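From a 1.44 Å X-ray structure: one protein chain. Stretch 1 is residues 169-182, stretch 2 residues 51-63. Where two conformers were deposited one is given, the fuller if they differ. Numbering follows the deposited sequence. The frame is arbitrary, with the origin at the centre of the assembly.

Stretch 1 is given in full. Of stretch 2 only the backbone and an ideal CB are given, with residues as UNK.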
# COMPACT_ATOMS: atom_id res chain seq x y z
N PHE A 169 1.21 2.14 -8.63
CA PHE A 169 0.41 2.15 -7.42
C PHE A 169 -1.09 2.30 -7.66
O PHE A 169 -1.52 2.94 -8.61
CB PHE A 169 0.96 3.14 -6.36
CG PHE A 169 0.77 4.62 -6.64
CD1 PHE A 169 -0.47 5.22 -6.45
CD2 PHE A 169 1.89 5.44 -6.95
CE1 PHE A 169 -0.61 6.60 -6.60
CE2 PHE A 169 1.75 6.80 -7.10
CZ PHE A 169 0.49 7.40 -6.91
N GLN A 170 -1.85 1.68 -6.76
CA GLN A 170 -3.30 1.85 -6.67
C GLN A 170 -3.51 3.11 -5.84
O GLN A 170 -3.14 3.14 -4.68
CB GLN A 170 -3.89 0.61 -5.98
CG GLN A 170 -5.23 0.79 -5.32
CD GLN A 170 -6.33 1.08 -6.34
OE1 GLN A 170 -6.94 2.16 -6.33
NE2 GLN A 170 -6.57 0.14 -7.24
N PRO A 171 -4.09 4.17 -6.42
CA PRO A 171 -4.36 5.40 -5.66
C PRO A 171 -5.19 5.13 -4.39
O PRO A 171 -6.07 4.24 -4.37
CB PRO A 171 -5.10 6.30 -6.67
CG PRO A 171 -4.55 5.82 -7.99
CD PRO A 171 -4.47 4.32 -7.84
N ILE A 172 -4.86 5.86 -3.33
CA ILE A 172 -5.44 5.57 -2.02
C ILE A 172 -6.88 6.04 -1.87
O ILE A 172 -7.69 5.34 -1.25
CB ILE A 172 -4.56 6.10 -0.86
CG1 ILE A 172 -5.07 5.61 0.51
CG2 ILE A 172 -4.46 7.63 -0.87
CD1 ILE A 172 -5.05 4.10 0.68
N ASN A 173 -7.21 7.18 -2.44
CA ASN A 173 -8.54 7.71 -2.24
C ASN A 173 -9.68 6.82 -2.78
O ASN A 173 -10.69 6.67 -2.09
CB ASN A 173 -8.63 9.16 -2.70
CG ASN A 173 -7.92 10.11 -1.75
OD1 ASN A 173 -7.75 9.82 -0.56
ND2 ASN A 173 -7.47 11.24 -2.28
N PRO A 174 -9.53 6.25 -4.00
CA PRO A 174 -10.52 5.27 -4.44
C PRO A 174 -10.66 4.06 -3.51
O PRO A 174 -11.75 3.52 -3.38
CB PRO A 174 -10.00 4.84 -5.82
CG PRO A 174 -9.22 6.00 -6.30
CD PRO A 174 -8.54 6.51 -5.06
N LEU A 175 -9.56 3.64 -2.89
CA LEU A 175 -9.56 2.50 -1.99
C LEU A 175 -10.36 2.85 -0.73
O LEU A 175 -11.25 2.10 -0.30
CB LEU A 175 -8.10 2.10 -1.66
CG LEU A 175 -7.89 0.86 -0.77
CD1 LEU A 175 -6.47 0.33 -0.97
CD2 LEU A 175 -8.14 1.17 0.69
N LEU A 176 -10.10 4.02 -0.16
CA LEU A 176 -10.79 4.43 1.06
C LEU A 176 -12.28 4.58 0.77
O LEU A 176 -13.13 4.17 1.57
CB LEU A 176 -10.24 5.75 1.60
CG LEU A 176 -8.75 5.77 1.91
CD1 LEU A 176 -8.32 7.22 2.17
CD2 LEU A 176 -8.47 4.86 3.11
N SER A 177 -12.59 5.14 -0.39
CA SER A 177 -13.99 5.33 -0.78
C SER A 177 -14.73 4.00 -0.99
O SER A 177 -15.83 3.81 -0.48
CB SER A 177 -14.09 6.22 -2.02
OG SER A 177 -15.43 6.36 -2.46
N TYR A 178 -14.11 3.09 -1.74
CA TYR A 178 -14.79 1.83 -2.09
C TYR A 178 -15.16 1.04 -0.84
O TYR A 178 -16.24 0.47 -0.75
CB TYR A 178 -13.91 0.96 -2.97
CG TYR A 178 -14.68 -0.19 -3.61
CD1 TYR A 178 -15.41 0.02 -4.78
CD2 TYR A 178 -14.69 -1.47 -3.04
CE1 TYR A 178 -16.13 -1.03 -5.38
CE2 TYR A 178 -15.41 -2.52 -3.63
CZ TYR A 178 -16.13 -2.29 -4.79
OH TYR A 178 -16.85 -3.30 -5.38
N PHE A 179 -14.21 0.98 0.09
CA PHE A 179 -14.38 0.17 1.30
C PHE A 179 -14.97 0.93 2.49
O PHE A 179 -15.15 0.35 3.56
CB PHE A 179 -13.07 -0.51 1.69
CG PHE A 179 -12.58 -1.48 0.66
CD1 PHE A 179 -11.40 -1.23 -0.04
CD2 PHE A 179 -13.32 -2.63 0.34
CE1 PHE A 179 -10.93 -2.10 -1.01
CE2 PHE A 179 -12.86 -3.51 -0.63
CZ PHE A 179 -11.67 -3.24 -1.31
N GLY A 180 -15.28 2.22 2.29
CA GLY A 180 -15.83 3.06 3.35
C GLY A 180 -14.91 3.19 4.55
O GLY A 180 -15.34 2.97 5.69
N LEU A 181 -13.64 3.53 4.29
CA LEU A 181 -12.56 3.60 5.29
C LEU A 181 -12.13 5.04 5.58
O LEU A 181 -12.20 5.90 4.68
CB LEU A 181 -11.33 2.82 4.78
CG LEU A 181 -11.60 1.34 4.45
CD1 LEU A 181 -10.41 0.70 3.76
CD2 LEU A 181 -11.99 0.57 5.72
N GLN A 182 -11.68 5.28 6.81
CA GLN A 182 -11.10 6.56 7.19
C GLN A 182 -9.60 6.35 7.42
O GLN A 182 -9.20 5.43 8.13
CB GLN A 182 -11.79 7.11 8.45
CG GLN A 182 -13.30 7.41 8.24
CD GLN A 182 -14.18 6.15 8.28
OE1 GLN A 182 -14.05 5.31 9.18
NE2 GLN A 182 -15.10 6.02 7.29
N UNK A 51 -10.53 -7.98 4.95
CA UNK A 51 -11.92 -7.57 5.10
C UNK A 51 -12.54 -7.16 3.76
O UNK A 51 -13.75 -7.25 3.59
CB UNK A 51 -12.02 -6.41 6.10
N UNK A 52 -11.70 -6.72 2.83
CA UNK A 52 -12.15 -6.38 1.49
C UNK A 52 -10.98 -6.48 0.53
O UNK A 52 -9.87 -6.18 0.90
CB UNK A 52 -12.76 -4.98 1.45
N UNK A 53 -11.26 -6.90 -0.70
CA UNK A 53 -10.26 -7.01 -1.75
C UNK A 53 -10.94 -7.00 -3.12
O UNK A 53 -11.83 -7.80 -3.40
CB UNK A 53 -9.43 -8.28 -1.57
N UNK A 54 -10.53 -6.04 -3.94
CA UNK A 54 -10.92 -5.94 -5.33
C UNK A 54 -9.67 -6.07 -6.19
O UNK A 54 -8.84 -5.14 -6.25
CB UNK A 54 -11.65 -4.62 -5.61
N UNK A 55 -9.53 -7.25 -6.81
CA UNK A 55 -8.41 -7.58 -7.68
C UNK A 55 -8.79 -8.83 -8.44
O UNK A 55 -9.22 -9.79 -7.84
CB UNK A 55 -7.11 -7.78 -6.89
N UNK A 56 -8.59 -8.83 -9.76
CA UNK A 56 -8.12 -7.74 -10.66
C UNK A 56 -9.19 -6.66 -10.94
O UNK A 56 -10.13 -6.50 -10.15
CB UNK A 56 -7.66 -8.34 -11.99
N UNK A 57 -9.04 -5.94 -12.05
CA UNK A 57 -9.90 -4.79 -12.32
C UNK A 57 -9.37 -3.57 -11.61
O UNK A 57 -8.97 -2.57 -12.24
CB UNK A 57 -11.34 -5.07 -11.89
N UNK A 58 -9.39 -3.62 -10.28
CA UNK A 58 -8.64 -2.69 -9.44
C UNK A 58 -7.56 -3.49 -8.70
O UNK A 58 -7.38 -4.67 -8.99
CB UNK A 58 -9.56 -1.96 -8.46
N UNK A 59 -6.84 -2.85 -7.79
CA UNK A 59 -5.88 -3.58 -6.96
C UNK A 59 -5.84 -2.99 -5.55
O UNK A 59 -4.83 -2.39 -5.11
CB UNK A 59 -4.49 -3.54 -7.59
N UNK A 60 -6.96 -3.17 -4.86
CA UNK A 60 -7.22 -2.50 -3.60
C UNK A 60 -7.82 -3.47 -2.58
O UNK A 60 -8.65 -4.32 -2.93
CB UNK A 60 -8.15 -1.31 -3.82
N UNK A 61 -7.43 -3.29 -1.32
CA UNK A 61 -7.87 -4.18 -0.26
C UNK A 61 -7.64 -3.55 1.08
O UNK A 61 -6.95 -2.52 1.20
CB UNK A 61 -7.15 -5.53 -0.34
N UNK A 62 -8.21 -4.17 2.10
CA UNK A 62 -7.83 -3.84 3.46
C UNK A 62 -7.96 -5.04 4.37
O UNK A 62 -8.71 -5.99 4.09
CB UNK A 62 -8.68 -2.68 3.99
N UNK A 63 -7.16 -5.01 5.43
CA UNK A 63 -7.08 -6.06 6.43
C UNK A 63 -7.62 -5.53 7.76
O UNK A 63 -7.18 -4.49 8.22
CB UNK A 63 -5.64 -6.56 6.58

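Position 51 points its CA-to-CB bond sideways, with nothing of stretch 1 within 5.5 Å of the ideal CB, so many residues would fit; it is Ala51.

Position 52 is far more restrictive. Its CB would point toward the helix and lie 2.6 Å from Phe179 CE2, a clash that any side chain would bring. Gly52 lets the ring settle with Phe179 CE2 3.6 Å from Gly52 CA.

Position 53 points away, and stretch 1 sets no preference there. It is Ser53, whose OG is hydrogen-bonded elsewhere in the structure.

Position 54 turns toward the helix again, its ideal CB 4.5 Å from Phe179 CZ and 4.7 Å from Tyr178 CE2. Beside two aromatic rings, a leucine, methionine or aromatic residue would be at home. Tyr54 directs its ring edge toward the face of Tyr178, with the planes at 77°; Tyr54 CD2 lies 3.5 Å from Tyr178 CZ.

Positions 55, 56 and 57 are out of reach of stretch 1. The peptide before 56 is cis, which favours proline, and at 57 phi 83° and psi -65° would jam a CB against the preceding carbonyl, calling for glycine. The residues are Phe55, Pro56 and Gly57.

Position 58 points sideways, but a long chain could reach along the Gln170 amide and Pro174. Arg58 lays its guanidinium there, and Arg58 NH2 lies 3.4 Å from Pro174 CB.

Position 59 is also sideways, close to the side-chain amide of Gln170; a small or polar residue would suit. Asp59 has both carboxylate oxygens hydrogen-bonded elsewhere in the structure.

Position 60 points toward the helix, into a pocket lined by Gln170, Leu175 and Phe179. A long, flexible apolar chain would suit, and leucine is conceivable. Met60 CG lies 3.8 Å from Phe179 CE1, Met60 SD 4.0 Å from Tyr178 CB, and Met60 CE 4.1 Å from Pro174 CB.

Position 61 points away, but a CB would be crowded by the carbonyl O of Gly52 at 3.0 Å, which favours glycine. It is Gly61, and Gly61 O lies 3.6 Å from Leu175 CD1.

Position 62 points toward stretch 1, its ideal CB 3.8 Å from Leu181 CD1, with Phe179 nearby. A large apolar or aromatic residue would suit this surface. Trp62 offers its face to Leu181, whose CD2 makes a CH-pi contact 3.8 Å from the centroid of the Trp62 six-membered ring, while Trp62 CD1 sits over one face of Phe179, 3.7 Å from Phe179 CG.

Position 63 is out of reach; its extended backbone suits a beta-branched residue, Val63.

Stretch 2 (51-63) AGSYFPGRDMGWV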
# COMPACT_ATOMS: atom_id res chain seq x y z
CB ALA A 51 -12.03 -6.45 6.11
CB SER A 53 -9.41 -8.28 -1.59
OG SER A 53 -8.63 -8.52 -2.75
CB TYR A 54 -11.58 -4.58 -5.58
CG TYR A 54 -12.47 -4.55 -6.81
CD1 TYR A 54 -12.03 -5.06 -8.02
CD2 TYR A 54 -13.74 -3.98 -6.75
CE1 TYR A 54 -12.86 -5.04 -9.16
CE2 TYR A 54 -14.56 -3.94 -7.88
CZ TYR A 54 -14.11 -4.46 -9.08
OH TYR A 54 -14.94 -4.43 -10.18
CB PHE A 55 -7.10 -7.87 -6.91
CG PHE A 55 -5.98 -8.34 -7.82
CD1 PHE A 55 -5.27 -7.42 -8.59
CD2 PHE A 55 -5.69 -9.70 -7.97
CE1 PHE A 55 -4.25 -7.84 -9.47
CE2 PHE A 55 -4.68 -10.13 -8.84
CZ PHE A 55 -3.95 -9.19 -9.58
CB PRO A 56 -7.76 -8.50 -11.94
CG PRO A 56 -8.73 -9.69 -11.95
CD PRO A 56 -8.84 -10.09 -10.49
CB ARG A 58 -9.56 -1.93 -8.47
CG ARG A 58 -10.67 -1.06 -9.12
CD ARG A 58 -10.09 0.20 -9.84
NE ARG A 58 -10.83 1.43 -9.53
CZ ARG A 58 -10.30 2.53 -8.98
NH1 ARG A 58 -9.00 2.64 -8.70
NH2 ARG A 58 -11.10 3.57 -8.74
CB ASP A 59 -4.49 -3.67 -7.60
CG ASP A 59 -3.60 -4.69 -6.89
OD1 ASP A 59 -4.08 -5.36 -5.95
OD2 ASP A 59 -2.41 -4.84 -7.26
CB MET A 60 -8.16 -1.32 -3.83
CG MET A 60 -9.49 -1.67 -4.45
SD MET A 60 -10.47 -0.20 -4.71
CE MET A 60 -9.60 0.77 -5.89
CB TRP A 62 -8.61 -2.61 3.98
CG TRP A 62 -10.00 -2.87 4.43
CD1 TRP A 62 -11.09 -3.10 3.64
CD2 TRP A 62 -10.48 -2.86 5.79
NE1 TRP A 62 -12.21 -3.25 4.42
CE2 TRP A 62 -11.87 -3.10 5.73
CE3 TRP A 62 -9.86 -2.68 7.03
CZ2 TRP A 62 -12.67 -3.19 6.89
CZ3 TRP A 62 -10.66 -2.76 8.19
CH2 TRP A 62 -12.04 -3.01 8.10
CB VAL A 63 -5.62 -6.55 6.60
CG1 VAL A 63 -5.48 -7.47 7.83
CG2 VAL A 63 -5.17 -7.27 5.31
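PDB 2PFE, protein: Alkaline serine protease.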